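Long-range contacts in glutathione s-transferase S2 (Nilaparvata lugens, PDB 5H5L), which binds glutathione and, as a sigma-class glutathione transferase also named prostaglandin D synthase, probably conjugates it to electrophilic substrates: residues G141-N146 against K178-K183; K132-I137 against D172-I177; S23-P28 against K73-A78; G15-W20 against D153-S158. One frame throughout, in Å; residues are numbered along the deposited sequence.

Contact 1. Residues G141-N146 against K178-K183; sequences GGYLAN and KALNDK
Lys183 lays the end of its side chain over one face of the Tyr143 ring, with Lys183 NZ 4.2 Å from the ring centroid and 27° off the normal, a cation-pi contact. The two side chains cross at about a right angle, with Lys183 CD 3.5 Å from Tyr143 OH. The bend at chi3 (52°) turns Lys183 CE toward Tyr143 CE1, 3.8 Å away. Lys183 NZ also gives a weak hydrogen bond to Gly142 O at 3.4 Å, so it bridges ring and backbone. Leu180 packs next to it, Leu180 CD1 lying 3.9 Å from Tyr143 CD1. The same methyl touches Gly142 O, while Leu180 CD2 reaches toward Leu144. An alanine in place of Tyr143 would probably leave the Lys183 ammonium without its aromatic cover and open a gap beside Leu180 CD1. This is the all-helical C-terminal domain of the transferase fold: the loop between helices 111-139 and 151-164 is clasped by helix 175-185. The backbone angles of Gly142 by themselves call for glycine, because a CB would jam against the preceding carbonyl O; it would also come tight to Lys183 NZ. Further out, Asp153 of helix 151-164 accepts from Leu144 N and packs on both Tyr143 and Leu180. Asn146 ND2 donates to Glu84 O, tying the far end of the loop to helix 82-106.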
loop_
_atom_site.group_PDB
_atom_site.type_symbol
_atom_site.label_atom_id
_atom_site.label_comp_id
_atom_site.label_asym_id
_atom_site.label_seq_id
_atom_site.Cartn_x
_atom_site.Cartn_y
_atom_site.Cartn_z
ATOM N N GLY B 141 21.055 -2.681 10.489
ATOM C CA GLY B 141 21.836 -3.846 10.156
ATOM C C GLY B 141 22.112 -4.086 8.699
ATOM O O GLY B 141 22.504 -5.188 8.335
ATOM N N GLY B 142 21.951 -3.093 7.844
ATOM C CA GLY B 142 22.158 -3.306 6.437
ATOM C C GLY B 142 20.946 -3.834 5.696
ATOM O O GLY B 142 21.093 -4.364 4.587
ATOM N N TYR B 143 19.756 -3.742 6.291
ATOM C CA TYR B 143 18.508 -4.176 5.662
ATOM C C TYR B 143 17.448 -3.109 5.882
ATOM O O TYR B 143 17.631 -2.174 6.671
ATOM C CB TYR B 143 18.041 -5.516 6.233
ATOM C CG TYR B 143 18.993 -6.626 5.949
ATOM C CD1 TYR B 143 18.970 -7.258 4.718
ATOM C CD2 TYR B 143 19.939 -7.037 6.898
ATOM C CE1 TYR B 143 19.840 -8.288 4.427
ATOM C CE2 TYR B 143 20.830 -8.068 6.613
ATOM C CZ TYR B 143 20.762 -8.687 5.366
ATOM O OH TYR B 143 21.594 -9.707 5.005
ATOM N N LEU B 144 16.323 -3.252 5.170
ATOM C CA LEU B 144 15.212 -2.340 5.364
ATOM C C LEU B 144 14.621 -2.472 6.749
ATOM O O LEU B 144 14.155 -1.476 7.307
ATOM C CB LEU B 144 14.107 -2.568 4.329
ATOM C CG LEU B 144 14.155 -1.863 2.987
ATOM C CD1 LEU B 144 12.827 -2.192 2.270
ATOM C CD2 LEU B 144 14.390 -0.341 3.066
ATOM N N ALA B 145 14.640 -3.672 7.332
ATOM C CA ALA B 145 13.916 -3.869 8.570
ATOM C C ALA B 145 14.511 -5.005 9.382
ATOM O O ALA B 145 14.938 -6.016 8.818
ATOM C CB ALA B 145 12.451 -4.178 8.293
ATOM N N ASN B 146 14.524 -4.820 10.710
ATOM C CA ASN B 146 14.764 -5.884 11.690
ATOM C C ASN B 146 16.166 -6.499 11.585
ATOM O O ASN B 146 16.408 -7.608 12.074
ATOM C CB ASN B 146 13.725 -6.999 11.566
ATOM C CG ASN B 146 12.292 -6.495 11.635
ATOM O OD1 ASN B 146 11.911 -5.772 12.559
ATOM N ND2 ASN B 146 11.482 -6.913 10.671
ATOM N N LYS B 178 22.956 1.152 -1.938
ATOM C CA LYS B 178 23.717 0.415 -2.946
ATOM C C LYS B 178 24.266 -0.900 -2.390
ATOM O O LYS B 178 24.329 -1.907 -3.108
ATOM C CB LYS B 178 24.847 1.296 -3.478
ATOM C CG LYS B 178 25.778 0.609 -4.459
ATOM C CD LYS B 178 25.071 0.299 -5.761
ATOM C CE LYS B 178 26.017 -0.399 -6.735
ATOM N NZ LYS B 178 25.294 -0.916 -7.923
ATOM N N ALA B 179 24.685 -0.898 -1.120
ATOM C CA ALA B 179 25.125 -2.121 -0.441
ATOM C C ALA B 179 23.997 -3.160 -0.312
ATOM O O ALA B 179 24.230 -4.366 -0.449
ATOM C CB ALA B 179 25.626 -1.764 0.941
ATOM N N LEU B 180 22.780 -2.723 0.032
ATOM C CA LEU B 180 21.652 -3.665 0.033
ATOM C C LEU B 180 21.363 -4.160 -1.378
ATOM O O LEU B 180 21.067 -5.341 -1.589
ATOM C CB LEU B 180 20.438 -2.976 0.627
ATOM C CG LEU B 180 19.130 -3.757 0.732
ATOM C CD1 LEU B 180 19.301 -5.017 1.591
ATOM C CD2 LEU B 180 18.075 -2.824 1.251
ATOM N N ASN B 181 21.463 -3.265 -2.358
ATOM C CA ASN B 181 21.241 -3.654 -3.741
ATOM C C ASN B 181 22.165 -4.781 -4.145
ATOM O O ASN B 181 21.732 -5.763 -4.767
ATOM C CB ASN B 181 21.460 -2.479 -4.683
ATOM C CG ASN B 181 21.482 -2.921 -6.131
ATOM O OD1 ASN B 181 20.453 -2.890 -6.815
ATOM N ND2 ASN B 181 22.639 -3.402 -6.594
ATOM N N ASP B 182 23.461 -4.632 -3.850
ATOM C CA ASP B 182 24.427 -5.637 -4.290
ATOM C C ASP B 182 24.185 -6.960 -3.588
ATOM O O ASP B 182 24.349 -8.025 -4.184
ATOM C CB ASP B 182 25.854 -5.153 -4.028
ATOM C CG ASP B 182 26.182 -3.880 -4.791
ATOM O OD1 ASP B 182 25.490 -3.571 -5.797
ATOM O OD2 ASP B 182 27.133 -3.182 -4.386
ATOM N N LYS B 183 23.763 -6.901 -2.334
ATOM C CA LYS B 183 23.475 -8.105 -1.561
ATOM C C LYS B 183 22.272 -8.860 -2.126
ATOM O O LYS B 183 22.293 -10.087 -2.235
ATOM C CB LYS B 183 23.253 -7.683 -0.113
ATOM C CG LYS B 183 22.826 -8.714 0.845
ATOM C CD LYS B 183 23.296 -8.354 2.257
ATOM C CE LYS B 183 22.923 -6.941 2.700
ATOM N NZ LYS B 183 23.621 -6.541 3.977
#

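Contact 2. Residues K132-I137 against D172-I177; sequences KFNDHI and DKYEHI. With EDO (1,2-ethanediol), chain H.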
loop_
_atom_site.group_PDB
_atom_site.type_symbol
_atom_site.label_atom_id
_atom_site.label_comp_id
_atom_site.label_asym_id
_atom_site.label_seq_id
_atom_site.Cartn_x
_atom_site.Cartn_y
_atom_site.Cartn_z
ATOM N N LYS B 132 16.789 9.280 4.081
ATOM C CA LYS B 132 16.184 8.568 5.204
ATOM C C LYS B 132 16.307 7.055 5.043
ATOM O O LYS B 132 16.612 6.354 6.014
ATOM C CB LYS B 132 14.726 8.986 5.356
ATOM C CG LYS B 132 14.576 10.355 6.053
ATOM C CD LYS B 132 13.313 11.056 5.588
ATOM C CE LYS B 132 13.134 12.399 6.257
ATOM N NZ LYS B 132 12.844 12.278 7.728
ATOM N N PHE B 133 16.035 6.528 3.837
ATOM C CA PHE B 133 16.208 5.097 3.587
ATOM C C PHE B 133 17.647 4.692 3.863
ATOM O O PHE B 133 17.921 3.658 4.491
ATOM C CB PHE B 133 15.877 4.743 2.127
ATOM C CG PHE B 133 14.433 4.939 1.721
ATOM C CD1 PHE B 133 13.407 5.070 2.644
ATOM C CD2 PHE B 133 14.114 4.982 0.375
ATOM C CE1 PHE B 133 12.100 5.241 2.225
ATOM C CE2 PHE B 133 12.820 5.188 -0.035
ATOM C CZ PHE B 133 11.817 5.298 0.897
ATOM N N ASN B 134 18.581 5.483 3.341
ATOM C CA ASN B 134 20.009 5.226 3.540
ATOM C C ASN B 134 20.358 5.161 5.034
ATOM O O ASN B 134 20.977 4.201 5.499
ATOM C CB ASN B 134 20.792 6.327 2.822
ATOM C CG ASN B 134 22.230 5.938 2.510
ATOM O OD1 ASN B 134 22.547 4.810 2.133
ATOM N ND2 ASN B 134 23.106 6.893 2.656
ATOM N N ASP B 135 19.922 6.160 5.800
ATOM C CA ASP B 135 20.163 6.193 7.242
ATOM C C ASP B 135 19.456 5.033 7.936
ATOM O O ASP B 135 20.002 4.406 8.852
ATOM C CB ASP B 135 19.691 7.566 7.759
ATOM C CG ASP B 135 19.607 7.683 9.294
ATOM O OD1 ASP B 135 20.611 8.084 9.917
ATOM O OD2 ASP B 135 18.509 7.468 9.872
ATOM N N HIS B 136 18.257 4.691 7.472
ATOM C CA HIS B 136 17.514 3.601 8.101
ATOM C C HIS B 136 18.212 2.277 7.882
ATOM O O HIS B 136 18.358 1.484 8.817
ATOM C CB HIS B 136 16.094 3.574 7.541
ATOM C CG HIS B 136 15.209 2.570 8.183
ATOM N ND1 HIS B 136 14.468 2.850 9.304
ATOM C CD2 HIS B 136 14.912 1.292 7.838
ATOM C CE1 HIS B 136 13.751 1.786 9.629
ATOM N NE2 HIS B 136 13.991 0.830 8.747
ATOM N N ILE B 137 18.660 2.015 6.651
ATOM C CA ILE B 137 19.365 0.769 6.378
ATOM C C ILE B 137 20.667 0.704 7.177
ATOM O O ILE B 137 20.991 -0.323 7.776
ATOM C CB ILE B 137 19.618 0.620 4.873
ATOM C CG1 ILE B 137 18.281 0.404 4.111
ATOM C CG2 ILE B 137 20.562 -0.535 4.591
ATOM C CD1 ILE B 137 18.474 0.549 2.654
ATOM N N ASP B 172 23.858 5.331 -6.522
ATOM C CA ASP B 172 25.277 5.154 -6.218
ATOM C C ASP B 172 25.708 5.926 -4.979
ATOM O O ASP B 172 26.441 5.397 -4.146
ATOM C CB ASP B 172 26.136 5.575 -7.409
ATOM C CG ASP B 172 26.227 4.506 -8.474
ATOM O OD1 ASP B 172 26.074 3.311 -8.149
ATOM O OD2 ASP B 172 26.462 4.870 -9.642
ATOM N N LYS B 173 25.299 7.189 -4.851
ATOM C CA LYS B 173 25.817 7.984 -3.746
ATOM C C LYS B 173 25.234 7.562 -2.406
ATOM O O LYS B 173 25.767 7.957 -1.360
ATOM C CB LYS B 173 25.554 9.468 -4.006
ATOM C CG LYS B 173 24.092 9.811 -4.126
ATOM C CD LYS B 173 23.867 11.287 -4.453
ATOM C CE LYS B 173 24.449 11.635 -5.794
ATOM N NZ LYS B 173 24.042 12.990 -6.182
ATOM N N TYR B 174 24.183 6.742 -2.404
ATOM C CA TYR B 174 23.577 6.271 -1.161
ATOM C C TYR B 174 24.214 4.926 -0.842
ATOM O O TYR B 174 23.741 3.876 -1.271
ATOM C CB TYR B 174 22.060 6.195 -1.296
ATOM C CG TYR B 174 21.467 7.528 -1.677
ATOM C CD1 TYR B 174 21.303 8.536 -0.724
ATOM C CD2 TYR B 174 21.128 7.800 -2.980
ATOM C CE1 TYR B 174 20.780 9.740 -1.051
ATOM C CE2 TYR B 174 20.591 9.026 -3.336
ATOM C CZ TYR B 174 20.426 9.991 -2.375
ATOM O OH TYR B 174 19.906 11.207 -2.748
ATOM N N GLU B 175 25.292 4.988 -0.052
ATOM C CA GLU B 175 26.155 3.845 0.231
ATOM C C GLU B 175 25.365 2.655 0.759
ATOM O O GLU B 175 25.635 1.513 0.385
ATOM C CB GLU B 175 27.226 4.269 1.246
ATOM C CG GLU B 175 28.081 3.169 1.854
ATOM C CD GLU B 175 29.079 3.700 2.919
ATOM O OE1 GLU B 175 29.301 4.932 2.993
ATOM O OE2 GLU B 175 29.632 2.876 3.692
ATOM N N HIS B 176 24.415 2.890 1.661
ATOM C CA HIS B 176 23.750 1.750 2.280
ATOM C C HIS B 176 22.641 1.182 1.397
ATOM O O HIS B 176 22.414 -0.035 1.426
ATOM C CB HIS B 176 23.278 2.168 3.657
ATOM C CG HIS B 176 24.412 2.622 4.527
ATOM N ND1 HIS B 176 24.701 3.953 4.761
ATOM C CD2 HIS B 176 25.385 1.912 5.139
ATOM C CE1 HIS B 176 25.785 4.036 5.509
ATOM N NE2 HIS B 176 26.222 2.812 5.747
ATOM N N ILE B 177 21.974 2.017 0.588
ATOM C CA ILE B 177 21.066 1.492 -0.434
ATOM C C ILE B 177 21.832 0.638 -1.431
ATOM O O ILE B 177 21.435 -0.485 -1.746
ATOM C CB ILE B 177 20.309 2.637 -1.127
ATOM C CG1 ILE B 177 19.459 3.388 -0.120
ATOM C CG2 ILE B 177 19.456 2.104 -2.252
ATOM C CD1 ILE B 177 18.737 4.627 -0.761
HETATM C C1 EDO H . 22.629 12.668 -0.512
HETATM O O1 EDO H . 22.041 13.417 -1.625
HETATM C C2 EDO H . 24.081 12.189 -0.755
HETATM O O2 EDO H . 24.607 11.478 0.393
HETATM O O HOH W 1 25.888 7.321 1.914
#
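The start of helix 175-185, with Tyr174 at its N-cap position, docks on helix 111-139 through Asn134, in the helical C-terminal domain. Asn134 OD1 takes two backbone N-H groups of the first turn, from His176 N at 2.7 Å and Ile177 N at 3.2 Å. Both donors lie in the carbonyl plane; the His176 bond is short but bent, 136° at the hydrogen, and the Ile177 bond is somewhat straighter at 147°. Asn134 CG stands anti to the backbone N (chi1 -159°), on the side of the carbonyl carbon. Asn134 ND2 gives a hydrogen bond to a water at 2.9 Å, and the same water accepts from Glu175 N. Asn134 OD1 lies near the plane of the His176 ring at its edge, and is 3.1 Å from His176 CB. Beside this polar grip the packing is apolar: Ile137 CG2 slides past His176 CB at 3.9 Å, Ile137 CD1 meets Ile177 CG1 at 4.1 Å, and Ile177 CD1 touches Phe133 CB. Tyr174 and Phe130 pack edge to face. The amide of Asn134 and the water thus meet the first three N-H groups of the helix, and the positive end of the helix dipole would probably polarise the amide carbonyl toward them.

Contact 3. Residues S23-P28 against K73-A78; sequences SYLDVP and KKAGLA
Lys74 NZ has two partners, the hydroxyl of Tyr70 in its own chain and Glu82 of the second subunit, with which it forms a salt bridge. Its side chain bends at chi2, chi3 and chi4 and leads that end away from helix 15-25, while Lys74 CB stays behind, 4.0 Å from Leu25 CD2. Leu25 CD2 lies 3.6 Å from Ala75 CA and 3.7 Å from Ala75 CB. Ala75 CB is shared, because it also sits at the edge of the Tyr24 ring, 3.8 Å from Tyr24 CD2. Leu77 comes over a face of that ring: Leu77 CD1 makes a CH-pi contact 3.8 Å from the centroid, 23° off the normal and shifted toward the rim, closest to Tyr24 CE2 at 3.5 Å. The two side chains meet tip to tip, and Leu77 CD2 reaches Tyr24 OH at 3.6 Å. Chi1 of -173° sets Tyr24 CG anti to the backbone N. Lys189 makes a cation-pi contact with the same ring. Both helices end here in Schellman motifs, at Asp26 and Gly76, and the positive phi at Gly76 (68°) favours glycine. The chain then turns to Leu77, whose backbone bonds to Trp151. Helices 15-25 and 64-75 pack on the same side of the sheet, as in the thioredoxin-like N-terminal domain of glutathione transferases, and this contact joins their C-terminal ends.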
loop_
_atom_site.group_PDB
_atom_site.type_symbol
_atom_site.label_atom_id
_atom_site.label_comp_id
_atom_site.label_asym_id
_atom_site.label_seq_id
_atom_site.Cartn_x
_atom_site.Cartn_y
_atom_site.Cartn_z
ATOM N N SER B 23 11.275 -16.738 -7.720
ATOM C CA SER B 23 12.605 -17.311 -7.946
ATOM C C SER B 23 13.267 -17.642 -6.628
ATOM O O SER B 23 13.749 -18.763 -6.425
ATOM C CB SER B 23 13.455 -16.339 -8.748
ATOM O OG SER B 23 12.903 -16.183 -10.029
ATOM N N TYR B 24 13.239 -16.703 -5.682
ATOM C CA TYR B 24 13.770 -17.013 -4.364
ATOM C C TYR B 24 13.083 -18.225 -3.763
ATOM O O TYR B 24 13.708 -19.009 -3.046
ATOM C CB TYR B 24 13.614 -15.835 -3.423
ATOM C CG TYR B 24 14.296 -16.041 -2.103
ATOM C CD1 TYR B 24 15.615 -15.661 -1.913
ATOM C CD2 TYR B 24 13.628 -16.565 -1.040
ATOM C CE1 TYR B 24 16.233 -15.809 -0.682
ATOM C CE2 TYR B 24 14.239 -16.713 0.193
ATOM C CZ TYR B 24 15.551 -16.345 0.359
ATOM O OH TYR B 24 16.150 -16.495 1.596
ATOM N N LEU B 25 11.775 -18.356 -3.979
ATOM C CA LEU B 25 11.032 -19.500 -3.440
ATOM C C LEU B 25 11.409 -20.811 -4.123
ATOM O O LEU B 25 11.113 -21.887 -3.588
ATOM C CB LEU B 25 9.529 -19.291 -3.621
ATOM C CG LEU B 25 8.717 -18.650 -2.511
ATOM C CD1 LEU B 25 7.270 -18.530 -2.997
ATOM C CD2 LEU B 25 8.770 -19.497 -1.233
ATOM N N ASP B 26 12.016 -20.721 -5.297
ATOM C CA ASP B 26 12.443 -21.866 -6.082
ATOM C C ASP B 26 11.249 -22.717 -6.507
ATOM O O ASP B 26 11.292 -23.941 -6.431
ATOM C CB ASP B 26 13.461 -22.703 -5.303
ATOM C CG ASP B 26 14.371 -23.514 -6.219
ATOM O OD1 ASP B 26 14.581 -23.082 -7.372
ATOM O OD2 ASP B 26 14.850 -24.590 -5.781
ATOM N N VAL B 27 10.172 -22.063 -6.941
ATOM C CA VAL B 27 9.005 -22.774 -7.471
ATOM C C VAL B 27 8.885 -22.455 -8.949
ATOM O O VAL B 27 9.205 -21.341 -9.371
ATOM C CB VAL B 27 7.706 -22.415 -6.731
ATOM C CG1 VAL B 27 7.793 -22.880 -5.305
ATOM C CG2 VAL B 27 7.429 -20.910 -6.808
ATOM N N PRO B 28 8.420 -23.399 -9.761
ATOM C CA PRO B 28 8.131 -23.085 -11.154
ATOM C C PRO B 28 6.953 -22.137 -11.256
ATOM O O PRO B 28 6.056 -22.121 -10.411
ATOM C CB PRO B 28 7.801 -24.454 -11.755
ATOM C CG PRO B 28 7.177 -25.174 -10.662
ATOM C CD PRO B 28 7.916 -24.732 -9.394
ATOM N N LYS B 73 6.070 -14.494 3.236
ATOM C CA LYS B 73 5.713 -15.431 4.298
ATOM C C LYS B 73 6.069 -16.846 3.884
ATOM O O LYS B 73 6.636 -17.604 4.667
ATOM C CB LYS B 73 4.216 -15.404 4.618
ATOM C CG LYS B 73 3.676 -14.177 5.318
ATOM C CD LYS B 73 4.043 -14.190 6.768
ATOM C CE LYS B 73 3.595 -12.882 7.437
ATOM N NZ LYS B 73 4.106 -12.787 8.846
ATOM N N LYS B 74 5.714 -17.224 2.656
ATOM C CA LYS B 74 6.029 -18.565 2.189
ATOM C C LYS B 74 7.527 -18.798 2.163
ATOM O O LYS B 74 7.972 -19.931 2.367
ATOM C CB LYS B 74 5.446 -18.814 0.797
ATOM C CG LYS B 74 3.911 -18.810 0.761
ATOM C CD LYS B 74 3.289 -19.693 -0.273
ATOM C CE LYS B 74 2.641 -20.896 0.405
ATOM N NZ LYS B 74 1.289 -20.590 0.965
ATOM N N ALA B 75 8.313 -17.743 1.943
ATOM C CA ALA B 75 9.764 -17.852 1.778
ATOM C C ALA B 75 10.520 -17.774 3.086
ATOM O O ALA B 75 11.744 -17.910 3.082
ATOM C CB ALA B 75 10.279 -16.764 0.844
ATOM N N GLY B 76 9.839 -17.542 4.197
ATOM C CA GLY B 76 10.533 -17.241 5.436
ATOM C C GLY B 76 11.244 -15.905 5.463
ATOM O O GLY B 76 12.244 -15.755 6.181
ATOM N N LEU B 77 10.773 -14.937 4.685
ATOM C CA LEU B 77 11.347 -13.597 4.635
ATOM C C LEU B 77 10.389 -12.535 5.156
ATOM O O LEU B 77 10.319 -11.427 4.613
ATOM C CB LEU B 77 11.755 -13.268 3.210
ATOM C CG LEU B 77 12.829 -14.151 2.580
ATOM C CD1 LEU B 77 13.124 -13.569 1.234
ATOM C CD2 LEU B 77 14.108 -14.235 3.423
ATOM N N ALA B 78 9.623 -12.873 6.191
ATOM C CA ALA B 78 8.753 -11.907 6.859
ATOM C C ALA B 78 9.170 -11.762 8.315
ATOM O O ALA B 78 10.282 -12.150 8.674
ATOM C CB ALA B 78 7.278 -12.317 6.758
#

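Contact 4. Residues G15-W20 against D153-S158; sequences GEPIRW and DIYFIS
Ser158 lies over one face of Trp20 where helix 15-25 of the thioredoxin-like domain crosses helix 151-164 of the helical domain, the interdomain seam of the glutathione transferase fold. The short segments come within 8.5 Å of each other, axis to axis, at 134°. The tight part is the middle. Ser158 CB sits over the six-membered ring of Trp20, 3.6 Å from its centroid and 11° off the normal, a CH-pi contact. Ser158 OG presses on the proline ring, 3.4 Å from Pro17 CD. Pro17 CB also touches Tyr155 CD1 at 3.6 Å, and Trp20 CB packs on Ile154 CG2 at 3.7 Å. Ile157 and Glu16 sit more loosely, though buried too rather than facing solvent: Ile157 CG2 lies at the indole edge, 4.0 Å from Trp20 CZ3, and Glu16 CG stays 4.2 Å from Ser158 CB. Tyr155 leads on to the glutathione site, its OH bonded to Ser64 and Arg99. An alanine at Trp20 would probably open a gap over Ser158 CB and cost the Glu16 carboxylate one of its donors. That carboxylate is also held by Trp193 and Arg197; Trp20 NE1 reaches Glu16 OE2 at 2.8 Å on the anti side, with the oxygen 21° out of the indole plane.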
loop_
_atom_site.group_PDB
_atom_site.type_symbol
_atom_site.label_atom_id
_atom_site.label_comp_id
_atom_site.label_asym_id
_atom_site.label_seq_id
_atom_site.Cartn_x
_atom_site.Cartn_y
_atom_site.Cartn_z
ATOM N N GLY B 15 6.024 -6.234 -12.050
ATOM C CA GLY B 15 6.074 -7.677 -12.094
ATOM C C GLY B 15 7.321 -8.237 -11.441
ATOM O O GLY B 15 7.296 -9.331 -10.881
ATOM N N GLU B 16 8.430 -7.486 -11.482
ATOM C CA GLU B 16 9.725 -8.058 -11.104
ATOM C C GLU B 16 9.806 -8.453 -9.644
ATOM O O GLU B 16 10.356 -9.532 -9.353
ATOM C CB GLU B 16 10.839 -7.055 -11.442
ATOM C CG GLU B 16 12.231 -7.676 -11.587
ATOM C CD GLU B 16 12.348 -8.603 -12.793
ATOM O OE1 GLU B 16 11.444 -8.542 -13.658
ATOM O OE2 GLU B 16 13.333 -9.386 -12.870
ATOM N N PRO B 17 9.277 -7.684 -8.695
ATOM C CA PRO B 17 9.284 -8.170 -7.320
ATOM C C PRO B 17 8.631 -9.523 -7.178
ATOM O O PRO B 17 9.119 -10.361 -6.411
ATOM C CB PRO B 17 8.543 -7.069 -6.552
ATOM C CG PRO B 17 8.021 -6.162 -7.519
ATOM C CD PRO B 17 8.729 -6.322 -8.793
ATOM N N ILE B 18 7.561 -9.791 -7.931
ATOM C CA ILE B 18 6.924 -11.096 -7.816
ATOM C C ILE B 18 7.785 -12.172 -8.472
ATOM O O ILE B 18 7.967 -13.267 -7.925
ATOM C CB ILE B 18 5.511 -11.038 -8.425
ATOM C CG1 ILE B 18 4.632 -10.037 -7.658
ATOM C CG2 ILE B 18 4.863 -12.413 -8.377
ATOM C CD1 ILE B 18 3.408 -9.600 -8.388
ATOM N N ARG B 19 8.359 -11.868 -9.641
ATOM C CA ARG B 19 9.273 -12.825 -10.267
ATOM C C ARG B 19 10.454 -13.144 -9.356
ATOM O O ARG B 19 10.847 -14.313 -9.213
ATOM C CB ARG B 19 9.764 -12.280 -11.614
ATOM C CG ARG B 19 8.678 -12.068 -12.676
ATOM C CD ARG B 19 9.189 -11.218 -13.843
ATOM N NE ARG B 19 8.184 -10.915 -14.861
ATOM C CZ ARG B 19 8.017 -9.729 -15.428
ATOM N NH1 ARG B 19 8.772 -8.692 -15.077
ATOM N NH2 ARG B 19 7.071 -9.561 -16.342
ATOM N N TRP B 20 11.042 -12.120 -8.724
ATOM C CA TRP B 20 12.160 -12.389 -7.827
ATOM C C TRP B 20 11.726 -13.226 -6.643
ATOM O O TRP B 20 12.455 -14.121 -6.218
ATOM C CB TRP B 20 12.813 -11.096 -7.310
ATOM C CG TRP B 20 13.614 -10.337 -8.339
ATOM C CD1 TRP B 20 13.538 -10.469 -9.689
ATOM C CD2 TRP B 20 14.611 -9.322 -8.091
ATOM N NE1 TRP B 20 14.415 -9.600 -10.303
ATOM C CE2 TRP B 20 15.079 -8.887 -9.341
ATOM C CE3 TRP B 20 15.132 -8.735 -6.937
ATOM C CZ2 TRP B 20 16.034 -7.908 -9.476
ATOM C CZ3 TRP B 20 16.093 -7.755 -7.073
ATOM C CH2 TRP B 20 16.546 -7.368 -8.332
ATOM N N ASP B 153 13.080 -6.029 1.307
ATOM C CA ASP B 153 14.344 -5.776 0.602
ATOM C C ASP B 153 14.238 -6.160 -0.870
ATOM O O ASP B 153 14.713 -5.444 -1.761
ATOM C CB ASP B 153 15.482 -6.566 1.266
ATOM C CG ASP B 153 15.681 -6.203 2.724
ATOM O OD1 ASP B 153 15.821 -4.997 3.022
ATOM O OD2 ASP B 153 15.652 -7.121 3.582
ATOM N N ILE B 154 13.616 -7.293 -1.145
ATOM C CA ILE B 154 13.504 -7.770 -2.507
ATOM C C ILE B 154 12.585 -6.884 -3.322
ATOM O O ILE B 154 12.887 -6.556 -4.464
ATOM C CB ILE B 154 13.068 -9.239 -2.445
ATOM C CG1 ILE B 154 14.257 -10.044 -1.875
ATOM C CG2 ILE B 154 12.693 -9.760 -3.813
ATOM C CD1 ILE B 154 13.939 -11.473 -1.528
ATOM N N TYR B 155 11.471 -6.454 -2.741
ATOM C CA TYR B 155 10.579 -5.541 -3.438
ATOM C C TYR B 155 11.288 -4.224 -3.739
ATOM O O TYR B 155 11.242 -3.719 -4.862
ATOM C CB TYR B 155 9.340 -5.337 -2.561
ATOM C CG TYR B 155 8.193 -4.591 -3.180
ATOM C CD1 TYR B 155 7.139 -5.282 -3.775
ATOM C CD2 TYR B 155 8.120 -3.202 -3.117
ATOM C CE1 TYR B 155 6.050 -4.610 -4.309
ATOM C CE2 TYR B 155 7.046 -2.529 -3.659
ATOM C CZ TYR B 155 6.011 -3.254 -4.254
ATOM O OH TYR B 155 4.948 -2.582 -4.795
ATOM N N PHE B 156 11.965 -3.675 -2.735
ATOM C CA PHE B 156 12.648 -2.382 -2.840
ATOM C C PHE B 156 13.709 -2.403 -3.950
ATOM O O PHE B 156 13.701 -1.558 -4.863
ATOM C CB PHE B 156 13.229 -2.101 -1.452
ATOM C CG PHE B 156 14.013 -0.822 -1.296
ATOM C CD1 PHE B 156 13.425 0.417 -1.459
ATOM C CD2 PHE B 156 15.317 -0.870 -0.847
ATOM C CE1 PHE B 156 14.178 1.596 -1.243
ATOM C CE2 PHE B 156 16.031 0.282 -0.624
ATOM C CZ PHE B 156 15.470 1.497 -0.821
ATOM N N ILE B 157 14.598 -3.387 -3.909
ATOM C CA ILE B 157 15.720 -3.470 -4.861
ATOM C C ILE B 157 15.245 -3.791 -6.269
ATOM O O ILE B 157 15.740 -3.222 -7.249
ATOM C CB ILE B 157 16.757 -4.506 -4.365
ATOM C CG1 ILE B 157 17.385 -4.085 -3.053
ATOM C CG2 ILE B 157 17.888 -4.654 -5.376
ATOM C CD1 ILE B 157 17.905 -2.655 -3.067
ATOM N N SER B 158 14.256 -4.680 -6.411
ATOM C CA SER B 158 13.791 -4.997 -7.756
ATOM C C SER B 158 13.215 -3.767 -8.428
ATOM O O SER B 158 13.440 -3.546 -9.622
ATOM C CB SER B 158 12.766 -6.138 -7.717
ATOM O OG SER B 158 11.572 -5.690 -7.110
#

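How the contacts relate
The centre of contact 4, which joins the two domains, lies about 4 Å from that of the chain, the other centres about 14 to 17 Å. Contacts 1 and 2, centres about 9 Å apart, share helix 175-185 and belong to the helical domain; contact 3 shares helix 15-25 with contact 4. Along the chain, contact 4 opens before contact 3 and closes between the two segments of contacts 1 and 2, which alternate with each other. Helix 151-164 is the hub: Phe156 packs on contact 2, Asp153 and Ile157 meet contact 1, and Ile154 meets Leu77 of contact 3. Packing is therefore continuous from the thioredoxin-like domain through to the outer helices.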